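Local atomic coordinates of SusD superfamily protein (Bacteroides fragilis NCTC 9343, PDB entry 3NQP), a protein that probably binds glycans at the cell surface as an outer-membrane component of a SusCD-type nutrient uptake system. Residues C205-V210 with K233-S238; S238-Y243 with W384-L389; K200-C205 with I265-R270. One frame throughout, in Å; residues are numbered along the deposited sequence.

The three contacts lie on the same side of the chain's centre, in the helical body of this SusD-family protein. Contacts 1 and 2 have centres about 7 Å apart; the centre of contact 3 lies about 11 Å from each. Contact 1 pairs the consecutive helices 200-216 and 228-241, and is closed before contact 2 brings the end of helix 228-241 onto helix 382-396. Contact 3 sets the start of helix 200-216 against strand 265-269; residues 238-243 of contact 2 fall between its two segments. Glu204, bonded to His235, Ser238 and Tyr243, ties the first two helices together, while contacts 2 and 3 bring in the later parts, 382-396 and 265-269.

Contact 1 (C205-V210 with K233-S238)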
loop_
_atom_site.group_PDB
_atom_site.type_symbol
_atom_site.label_atom_id
_atom_site.label_comp_id
_atom_site.label_asym_id
_atom_site.label_seq_id
_atom_site.Cartn_x
_atom_site.Cartn_y
_atom_site.Cartn_z
ATOM N N CYS A 205 6.980 -6.668 10.096
ATOM C CA CYS A 205 5.775 -6.041 9.575
ATOM C C CYS A 205 5.053 -6.943 8.561
ATOM O O CYS A 205 3.855 -7.166 8.638
ATOM C CB CYS A 205 6.085 -4.720 8.877
ATOM S SG CYS A 205 6.434 -3.388 10.065
ATOM N N LEU A 206 5.805 -7.411 7.591
ATOM C CA LEU A 206 5.304 -8.355 6.625
ATOM C C LEU A 206 4.729 -9.579 7.315
ATOM O O LEU A 206 3.676 -10.077 6.895
ATOM C CB LEU A 206 6.386 -8.741 5.605
ATOM C CG LEU A 206 5.968 -9.602 4.423
ATOM C CD1 LEU A 206 4.758 -9.026 3.684
ATOM C CD2 LEU A 206 7.171 -9.720 3.469
HETATM N N MSE A 207 5.365 -10.084 8.361
HETATM C CA MSE A 207 4.789 -11.262 9.039
HETATM C C MSE A 207 3.469 -10.887 9.686
HETATM O O MSE A 207 2.519 -11.645 9.658
HETATM C CB MSE A 207 5.739 -11.905 10.067
HETATM C CG MSE A 207 6.994 -12.454 9.468
HETATM SE SE MSE A 207 8.177 -13.233 10.767
HETATM C CE MSE A 207 7.228 -14.878 10.938
ATOM N N GLY A 208 3.395 -9.684 10.261
ATOM C CA GLY A 208 2.140 -9.207 10.805
ATOM C C GLY A 208 1.058 -9.150 9.741
ATOM O O GLY A 208 -0.081 -9.527 9.999
ATOM N N GLU A 209 1.415 -8.689 8.543
ATOM C CA GLU A 209 0.443 -8.525 7.460
ATOM C C GLU A 209 -0.006 -9.895 6.927
ATOM O O GLU A 209 -1.202 -10.143 6.743
ATOM C CB GLU A 209 1.032 -7.685 6.319
ATOM C CG GLU A 209 0.019 -7.064 5.377
ATOM C CD GLU A 209 0.705 -6.180 4.346
ATOM O OE1 GLU A 209 1.899 -6.351 4.048
ATOM O OE2 GLU A 209 0.060 -5.282 3.846
ATOM N N VAL A 210 0.955 -10.776 6.717
ATOM C CA VAL A 210 0.708 -12.119 6.167
ATOM C C VAL A 210 -0.109 -12.989 7.145
ATOM O O VAL A 210 -1.155 -13.520 6.769
ATOM C CB VAL A 210 2.027 -12.831 5.809
ATOM C CG1 VAL A 210 1.781 -14.343 5.572
ATOM C CG2 VAL A 210 2.709 -12.164 4.574
ATOM N N LYS A 233 0.404 -10.961 16.010
ATOM C CA LYS A 233 0.407 -10.057 17.151
ATOM C C LYS A 233 1.778 -9.920 17.755
ATOM O O LYS A 233 2.225 -8.837 18.072
ATOM C CB LYS A 233 -0.551 -10.540 18.214
ATOM C CG LYS A 233 -0.902 -9.421 19.244
ATOM C CD LYS A 233 -1.881 -9.957 20.317
ATOM C CE LYS A 233 -2.258 -8.893 21.358
ATOM N NZ LYS A 233 -3.247 -9.465 22.380
ATOM N N THR A 234 2.460 -11.047 17.920
ATOM C CA THR A 234 3.777 -11.025 18.487
ATOM C C THR A 234 4.709 -10.181 17.615
ATOM O O THR A 234 5.526 -9.430 18.121
ATOM C CB THR A 234 4.304 -12.494 18.652
ATOM O OG1 THR A 234 3.494 -13.137 19.655
ATOM C CG2 THR A 234 5.795 -12.534 19.080
ATOM N N HIS A 235 4.635 -10.338 16.297
ATOM C CA HIS A 235 5.574 -9.651 15.420
ATOM C C HIS A 235 5.255 -8.172 15.361
ATOM O O HIS A 235 6.167 -7.339 15.390
ATOM C CB HIS A 235 5.642 -10.340 14.041
ATOM C CG HIS A 235 6.399 -11.634 14.090
ATOM N ND1 HIS A 235 7.768 -11.663 14.274
ATOM C CD2 HIS A 235 5.984 -12.928 14.112
ATOM C CE1 HIS A 235 8.169 -12.928 14.367
ATOM N NE2 HIS A 235 7.107 -13.716 14.275
ATOM N N LEU A 236 3.970 -7.817 15.349
ATOM C CA LEU A 236 3.631 -6.383 15.313
ATOM C C LEU A 236 4.006 -5.689 16.623
ATOM O O LEU A 236 4.450 -4.540 16.611
ATOM C CB LEU A 236 2.140 -6.191 14.978
ATOM C CG LEU A 236 1.810 -6.643 13.551
ATOM C CD1 LEU A 236 0.362 -7.034 13.436
ATOM C CD2 LEU A 236 2.200 -5.559 12.497
ATOM N N GLU A 237 3.806 -6.372 17.760
ATOM C CA GLU A 237 4.184 -5.783 19.048
ATOM C C GLU A 237 5.683 -5.663 19.135
ATOM O O GLU A 237 6.186 -4.753 19.768
ATOM C CB GLU A 237 3.646 -6.589 20.268
ATOM C CG GLU A 237 2.144 -6.438 20.358
ATOM C CD GLU A 237 1.489 -7.050 21.547
ATOM O OE1 GLU A 237 2.015 -8.047 22.068
ATOM O OE2 GLU A 237 0.403 -6.539 21.900
ATOM N N SER A 238 6.392 -6.587 18.516
ATOM C CA SER A 238 7.871 -6.488 18.464
ATOM C C SER A 238 8.308 -5.225 17.725
ATOM O O SER A 238 9.238 -4.500 18.163
ATOM C CB SER A 238 8.465 -7.716 17.762
ATOM O OG SER A 238 9.888 -7.660 17.736
#
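Met207 and His235, with Gly208 and Leu236 beside them, join helices 200-216 and 228-241 as an antiparallel helical hairpin, part of the alpha-helical, TPR-related fold of the SusD family. The axes of the two short segments approach to 7.9 Å and their directions differ by 146°.

The chalcogen-aromatic contact lies on one flank. Met207 is a selenomethionine; its SE sits over the centre of the imidazole face of His235, 3.7 Å from the ring centroid and only 13° off the ring normal. The side chain then bends at chi3 (79°), which places CE 3.5 Å from His235 NE2: SE covers the centre of the face, while CE hangs past the rim. His235 ND1 is hydrogen-bonded to Glu204 OE1, back on helix 200-216, so that helix grips the imidazole twice, through SE over its face and through the carboxylate, which would probably favour a proton on ND1. Asn175 and Met178 of helix 163-181 also touch the selenomethionine.

The apolar contact is made against bare backbone. Gly208 has no side chain, and its CA comes within 5.5 Å of Leu236 CA, the nearest such pair between the segments. Leu236 CG and CD1 both stand 3.8 Å from Gly208 CA, so the branch point itself meets the glycine. Trp384, Thr388 and Ile392 of helix 382-396 touch the same leucine, which thus packs against two helices at once. Leu236 CD2 lies 4.0 Å from Gly208 CA and only loosely near Cys205 O, at 4.5 Å.

Contact 2 (S238-Y243 with W384-L389); sequences SVLNNY and WVYLTL. With EDO (1,2-ethanediol), chain H.
Leu240 places one methyl, CD2, against both Val385 and Tyr386: it lies 3.5 Å from Val385 CG1 and equally near Tyr386 CE1. It approaches the tyrosine ring obliquely, whereas the other methyl, CD1, lies in the ring plane at its edge. CD1 also touches Leu389 CD1 at 3.6 Å, where the two leucines meet tip to tip, while Leu240 and Val385 lie alongside, pointing opposite ways. One turn of helix 382-396 thus receives a single side chain through Val385, Tyr386 and Leu389. With CG1 anti to its backbone N (chi1 175°), Val239 extends the apolar seam by touching Val385 CG2 at 3.8 Å.

This is helix-to-helix packing in the alpha-helical core of the SusD fold, where the last turn of helix 228-241 lies against helix 382-396; Tyr405 of helix 399-414 touches both Leu240 and Leu389. The helix ends here: Ser238 O accepts from the backbone N of both Asn241 and Asn242, and Asn242 ND2 reaches back to Ser238 OG at 2.9 Å, the oxygen lying in its amide plane. A 1,2-ethanediol, probably from the crystallisation liquor, is held by both ends of the Asn241 amide: Asn241 ND2 donates to its O1 (2.9 Å, N-H...O angle 166°), and its O2 donates to Asn241 OD1.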
loop_
_atom_site.group_PDB
_atom_site.type_symbol
_atom_site.label_atom_id
_atom_site.label_comp_id
_atom_site.label_asym_id
_atom_site.label_seq_id
_atom_site.Cartn_x
_atom_site.Cartn_y
_atom_site.Cartn_z
ATOM N N SER A 238 6.392 -6.587 18.516
ATOM C CA SER A 238 7.871 -6.488 18.464
ATOM C C SER A 238 8.308 -5.225 17.725
ATOM O O SER A 238 9.238 -4.500 18.163
ATOM C CB SER A 238 8.465 -7.716 17.762
ATOM O OG SER A 238 9.888 -7.660 17.736
ATOM N N VAL A 239 7.637 -4.967 16.600
ATOM C CA VAL A 239 7.867 -3.738 15.864
ATOM C C VAL A 239 7.628 -2.521 16.742
ATOM O O VAL A 239 8.459 -1.603 16.736
ATOM C CB VAL A 239 7.068 -3.670 14.539
ATOM C CG1 VAL A 239 7.251 -2.279 13.867
ATOM C CG2 VAL A 239 7.495 -4.832 13.573
ATOM N N LEU A 240 6.542 -2.512 17.532
ATOM C CA LEU A 240 6.287 -1.357 18.396
ATOM C C LEU A 240 7.349 -1.206 19.470
ATOM O O LEU A 240 7.640 -0.058 19.901
ATOM C CB LEU A 240 4.910 -1.395 19.097
ATOM C CG LEU A 240 3.637 -1.269 18.271
ATOM C CD1 LEU A 240 2.441 -1.162 19.235
ATOM C CD2 LEU A 240 3.727 -0.063 17.287
ATOM N N ASN A 241 7.924 -2.334 19.932
ATOM C CA ASN A 241 8.683 -2.282 21.205
ATOM C C ASN A 241 10.211 -2.231 21.109
ATOM O O ASN A 241 10.867 -1.747 22.037
ATOM C CB ASN A 241 8.261 -3.439 22.142
ATOM C CG ASN A 241 6.839 -3.310 22.625
ATOM O OD1 ASN A 241 6.223 -2.274 22.455
ATOM N ND2 ASN A 241 6.301 -4.369 23.212
ATOM N N ASN A 242 10.771 -2.716 20.002
ATOM C CA ASN A 242 12.164 -3.129 19.932
ATOM C C ASN A 242 13.025 -2.350 18.932
ATOM O O ASN A 242 14.164 -2.703 18.711
ATOM C CB ASN A 242 12.225 -4.623 19.592
ATOM C CG ASN A 242 11.593 -5.490 20.664
ATOM O OD1 ASN A 242 11.810 -5.256 21.833
ATOM N ND2 ASN A 242 10.778 -6.489 20.261
ATOM N N TYR A 243 12.473 -1.314 18.312
ATOM C CA TYR A 243 13.162 -0.632 17.220
ATOM C C TYR A 243 13.243 0.889 17.339
ATOM O O TYR A 243 13.598 1.567 16.375
ATOM C CB TYR A 243 12.506 -1.024 15.863
ATOM C CG TYR A 243 12.592 -2.503 15.531
ATOM C CD1 TYR A 243 13.661 -3.021 14.847
ATOM C CD2 TYR A 243 11.570 -3.374 15.894
ATOM C CE1 TYR A 243 13.731 -4.373 14.551
ATOM C CE2 TYR A 243 11.618 -4.725 15.600
ATOM C CZ TYR A 243 12.700 -5.231 14.924
ATOM O OH TYR A 243 12.708 -6.576 14.635
ATOM N N TRP A 384 0.281 2.213 10.760
ATOM C CA TRP A 384 -0.149 0.935 10.149
ATOM C C TRP A 384 -0.054 -0.182 11.190
ATOM O O TRP A 384 -0.927 -1.049 11.261
ATOM C CB TRP A 384 0.645 0.624 8.865
ATOM C CG TRP A 384 0.298 -0.709 8.232
ATOM C CD1 TRP A 384 -0.629 -0.943 7.270
ATOM C CD2 TRP A 384 0.896 -1.948 8.522
ATOM N NE1 TRP A 384 -0.672 -2.272 6.953
ATOM C CE2 TRP A 384 0.251 -2.920 7.724
ATOM C CE3 TRP A 384 1.901 -2.356 9.417
ATOM C CZ2 TRP A 384 0.586 -4.277 7.779
ATOM C CZ3 TRP A 384 2.255 -3.670 9.444
ATOM C CH2 TRP A 384 1.602 -4.620 8.645
ATOM N N VAL A 385 0.997 -0.165 12.003
ATOM C CA VAL A 385 1.216 -1.224 12.991
ATOM C C VAL A 385 0.073 -1.128 14.017
ATOM O O VAL A 385 -0.603 -2.124 14.336
ATOM C CB VAL A 385 2.639 -1.210 13.627
ATOM C CG1 VAL A 385 2.725 -2.266 14.696
ATOM C CG2 VAL A 385 3.792 -1.379 12.537
ATOM N N TYR A 386 -0.193 0.091 14.460
ATOM C CA TYR A 386 -1.309 0.310 15.350
ATOM C C TYR A 386 -2.679 -0.146 14.819
ATOM O O TYR A 386 -3.423 -0.781 15.555
ATOM C CB TYR A 386 -1.438 1.802 15.717
ATOM C CG TYR A 386 -0.312 2.467 16.480
ATOM C CD1 TYR A 386 0.445 1.792 17.427
ATOM C CD2 TYR A 386 -0.130 3.858 16.366
ATOM C CE1 TYR A 386 1.445 2.451 18.149
ATOM C CE2 TYR A 386 0.860 4.503 17.070
ATOM C CZ TYR A 386 1.619 3.805 17.980
ATOM O OH TYR A 386 2.575 4.463 18.668
ATOM N N LEU A 387 -3.043 0.213 13.581
ATOM C CA LEU A 387 -4.382 -0.141 13.078
ATOM C C LEU A 387 -4.483 -1.636 12.745
ATOM O O LEU A 387 -5.563 -2.220 12.798
ATOM C CB LEU A 387 -4.794 0.781 11.924
ATOM C CG LEU A 387 -5.005 2.246 12.421
ATOM C CD1 LEU A 387 -5.165 3.137 11.227
ATOM C CD2 LEU A 387 -6.188 2.365 13.391
ATOM N N THR A 388 -3.358 -2.251 12.423
ATOM C CA THR A 388 -3.297 -3.687 12.209
ATOM C C THR A 388 -3.509 -4.429 13.570
ATOM O O THR A 388 -4.258 -5.421 13.638
ATOM C CB THR A 388 -1.983 -4.104 11.443
ATOM O OG1 THR A 388 -1.814 -3.316 10.239
ATOM C CG2 THR A 388 -2.036 -5.562 11.043
ATOM N N LEU A 389 -2.883 -3.937 14.644
ATOM C CA LEU A 389 -3.095 -4.464 15.998
ATOM C C LEU A 389 -4.506 -4.186 16.476
ATOM O O LEU A 389 -5.085 -5.005 17.173
ATOM C CB LEU A 389 -2.075 -3.866 16.969
ATOM C CG LEU A 389 -0.682 -4.495 16.907
ATOM C CD1 LEU A 389 0.372 -3.668 17.625
ATOM C CD2 LEU A 389 -0.714 -5.897 17.435
HETATM C C1 EDO H . 2.598 -4.375 23.716
HETATM O O1 EDO H . 3.714 -4.222 24.597
HETATM C C2 EDO H . 2.163 -3.025 23.154
HETATM O O2 EDO H . 3.272 -2.427 22.469
#

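Contact 3 (K200-C205 with I265-R270)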
loop_
_atom_site.group_PDB
_atom_site.type_symbol
_atom_site.label_atom_id
_atom_site.label_comp_id
_atom_site.label_asym_id
_atom_site.label_seq_id
_atom_site.Cartn_x
_atom_site.Cartn_y
_atom_site.Cartn_z
ATOM N N LYS A 200 15.082 -6.241 9.407
ATOM C CA LYS A 200 14.373 -7.171 10.303
ATOM C C LYS A 200 12.983 -6.661 10.681
ATOM O O LYS A 200 11.977 -7.400 10.637
ATOM C CB LYS A 200 15.217 -7.458 11.528
ATOM C CG LYS A 200 14.668 -8.539 12.447
ATOM C CD LYS A 200 15.460 -8.564 13.718
ATOM C CE LYS A 200 14.753 -9.323 14.759
ATOM N NZ LYS A 200 15.554 -9.557 15.930
ATOM N N ALA A 201 12.895 -5.395 11.035
ATOM C CA ALA A 201 11.594 -4.797 11.299
ATOM C C ALA A 201 10.617 -4.956 10.128
ATOM O O ALA A 201 9.448 -5.176 10.305
ATOM C CB ALA A 201 11.761 -3.362 11.635
ATOM N N ALA A 202 11.109 -4.776 8.924
ATOM C CA ALA A 202 10.289 -4.871 7.748
ATOM C C ALA A 202 9.753 -6.285 7.588
ATOM O O ALA A 202 8.553 -6.470 7.250
ATOM C CB ALA A 202 11.085 -4.430 6.498
ATOM N N THR A 203 10.617 -7.280 7.827
ATOM C CA THR A 203 10.176 -8.668 7.820
ATOM C C THR A 203 9.108 -8.918 8.894
ATOM O O THR A 203 8.102 -9.637 8.651
ATOM C CB THR A 203 11.329 -9.659 7.968
ATOM O OG1 THR A 203 12.094 -9.652 6.761
ATOM C CG2 THR A 203 10.791 -11.135 8.233
ATOM N N GLU A 204 9.294 -8.342 10.070
ATOM C CA GLU A 204 8.292 -8.496 11.139
ATOM C C GLU A 204 6.939 -7.837 10.748
ATOM O O GLU A 204 5.888 -8.386 11.043
ATOM C CB GLU A 204 8.797 -7.952 12.465
ATOM C CG GLU A 204 9.910 -8.786 13.062
ATOM C CD GLU A 204 9.900 -8.810 14.557
ATOM O OE1 GLU A 204 9.227 -9.706 15.105
ATOM O OE2 GLU A 204 10.515 -7.926 15.168
ATOM N N CYS A 205 6.980 -6.668 10.096
ATOM C CA CYS A 205 5.775 -6.041 9.575
ATOM C C CYS A 205 5.053 -6.943 8.561
ATOM O O CYS A 205 3.855 -7.166 8.638
ATOM C CB CYS A 205 6.085 -4.720 8.877
ATOM S SG CYS A 205 6.434 -3.388 10.065
ATOM N N ILE A 265 8.768 5.835 10.202
ATOM C CA ILE A 265 8.895 4.956 9.056
ATOM C C ILE A 265 9.665 3.703 9.440
ATOM O O ILE A 265 10.635 3.778 10.179
ATOM C CB ILE A 265 9.595 5.684 7.876
ATOM C CG1 ILE A 265 8.678 6.811 7.302
ATOM C CG2 ILE A 265 9.968 4.707 6.726
ATOM C CD1 ILE A 265 9.361 7.618 6.196
ATOM N N ILE A 266 9.202 2.556 8.942
ATOM C CA ILE A 266 9.874 1.276 9.092
ATOM C C ILE A 266 10.628 0.938 7.785
ATOM O O ILE A 266 11.834 0.724 7.793
ATOM C CB ILE A 266 8.882 0.123 9.391
ATOM C CG1 ILE A 266 8.354 0.188 10.827
ATOM C CG2 ILE A 266 9.590 -1.197 9.277
ATOM C CD1 ILE A 266 6.975 0.726 11.059
ATOM N N PHE A 267 9.914 0.932 6.671
ATOM C CA PHE A 267 10.534 0.704 5.365
ATOM C C PHE A 267 9.848 1.546 4.271
ATOM O O PHE A 267 8.611 1.570 4.172
ATOM C CB PHE A 267 10.576 -0.793 4.987
ATOM C CG PHE A 267 11.098 -1.001 3.613
ATOM C CD1 PHE A 267 12.451 -0.948 3.370
ATOM C CD2 PHE A 267 10.230 -1.226 2.544
ATOM C CE1 PHE A 267 12.957 -1.101 2.085
ATOM C CE2 PHE A 267 10.733 -1.336 1.245
ATOM C CZ PHE A 267 12.101 -1.278 1.032
ATOM N N ALA A 268 10.664 2.269 3.485
ATOM C CA ALA A 268 10.188 3.085 2.376
ATOM C C ALA A 268 11.066 2.842 1.136
ATOM O O ALA A 268 12.245 2.506 1.282
ATOM C CB ALA A 268 10.266 4.594 2.758
ATOM N N ILE A 269 10.461 3.026 -0.049
ATOM C CA ILE A 269 11.132 3.041 -1.329
ATOM C C ILE A 269 11.706 4.452 -1.571
ATOM O O ILE A 269 10.976 5.427 -1.560
ATOM C CB ILE A 269 10.150 2.710 -2.467
ATOM C CG1 ILE A 269 9.607 1.267 -2.334
ATOM C CG2 ILE A 269 10.774 2.970 -3.845
ATOM C CD1 ILE A 269 10.662 0.161 -2.412
ATOM N N ARG A 270 13.001 4.529 -1.802
ATOM C CA ARG A 270 13.726 5.794 -2.058
ATOM C C ARG A 270 13.614 6.260 -3.504
ATOM O O ARG A 270 14.033 5.560 -4.436
ATOM C CB ARG A 270 15.210 5.615 -1.663
ATOM C CG ARG A 270 16.150 6.851 -1.874
ATOM C CD ARG A 270 15.611 8.137 -1.192
ATOM N NE ARG A 270 15.242 7.997 0.222
ATOM C CZ ARG A 270 16.090 8.014 1.238
ATOM N NH1 ARG A 270 17.407 8.138 1.038
ATOM N NH2 ARG A 270 15.625 7.849 2.461
#
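A classic beta bulge, in which Ile266 and Phe267 both face Tyr380 of strand 377-381, lies where strand 265-269 packs on the first turns of helix 200-216, and Ile266 carries most of the contact. Its CG2, anti to the backbone N, settles onto the helix surface 3.9 Å from Ala201 CB. The same methyl lies equally far from Ala202 N, a backbone nitrogen that is hydrogen-bonded to Ser199 OG. Ala201 and Cys205 stand one helical turn apart on the face toward the strand, so Cys205 SG meets this methyl too, at 3.9 Å, and has Ile266 CG1 at 4.1 Å.

In the fold, the contact joins a two-stranded antiparallel sheet, 265-269 with 377-381, to the helical body of this SusD-family protein. The strand bends at Ile266, whose helix-like backbone angles (phi -101°, psi -55°) fit the first position of such a bulge. The backbone of Tyr380 hydrogen-bonds the backbone of both bulge residues, and its side chain touches Cys205, so the sheet meets the helix through both strands.

Phe267 follows a different course. Its CB touches Ala202 CB at 4.0 Å, but CG stands anti to the backbone N (chi1 175°) and the ring heads away from the helix, where it meets Trp198 edge-to-face and touches Leu35 of helix 21-37.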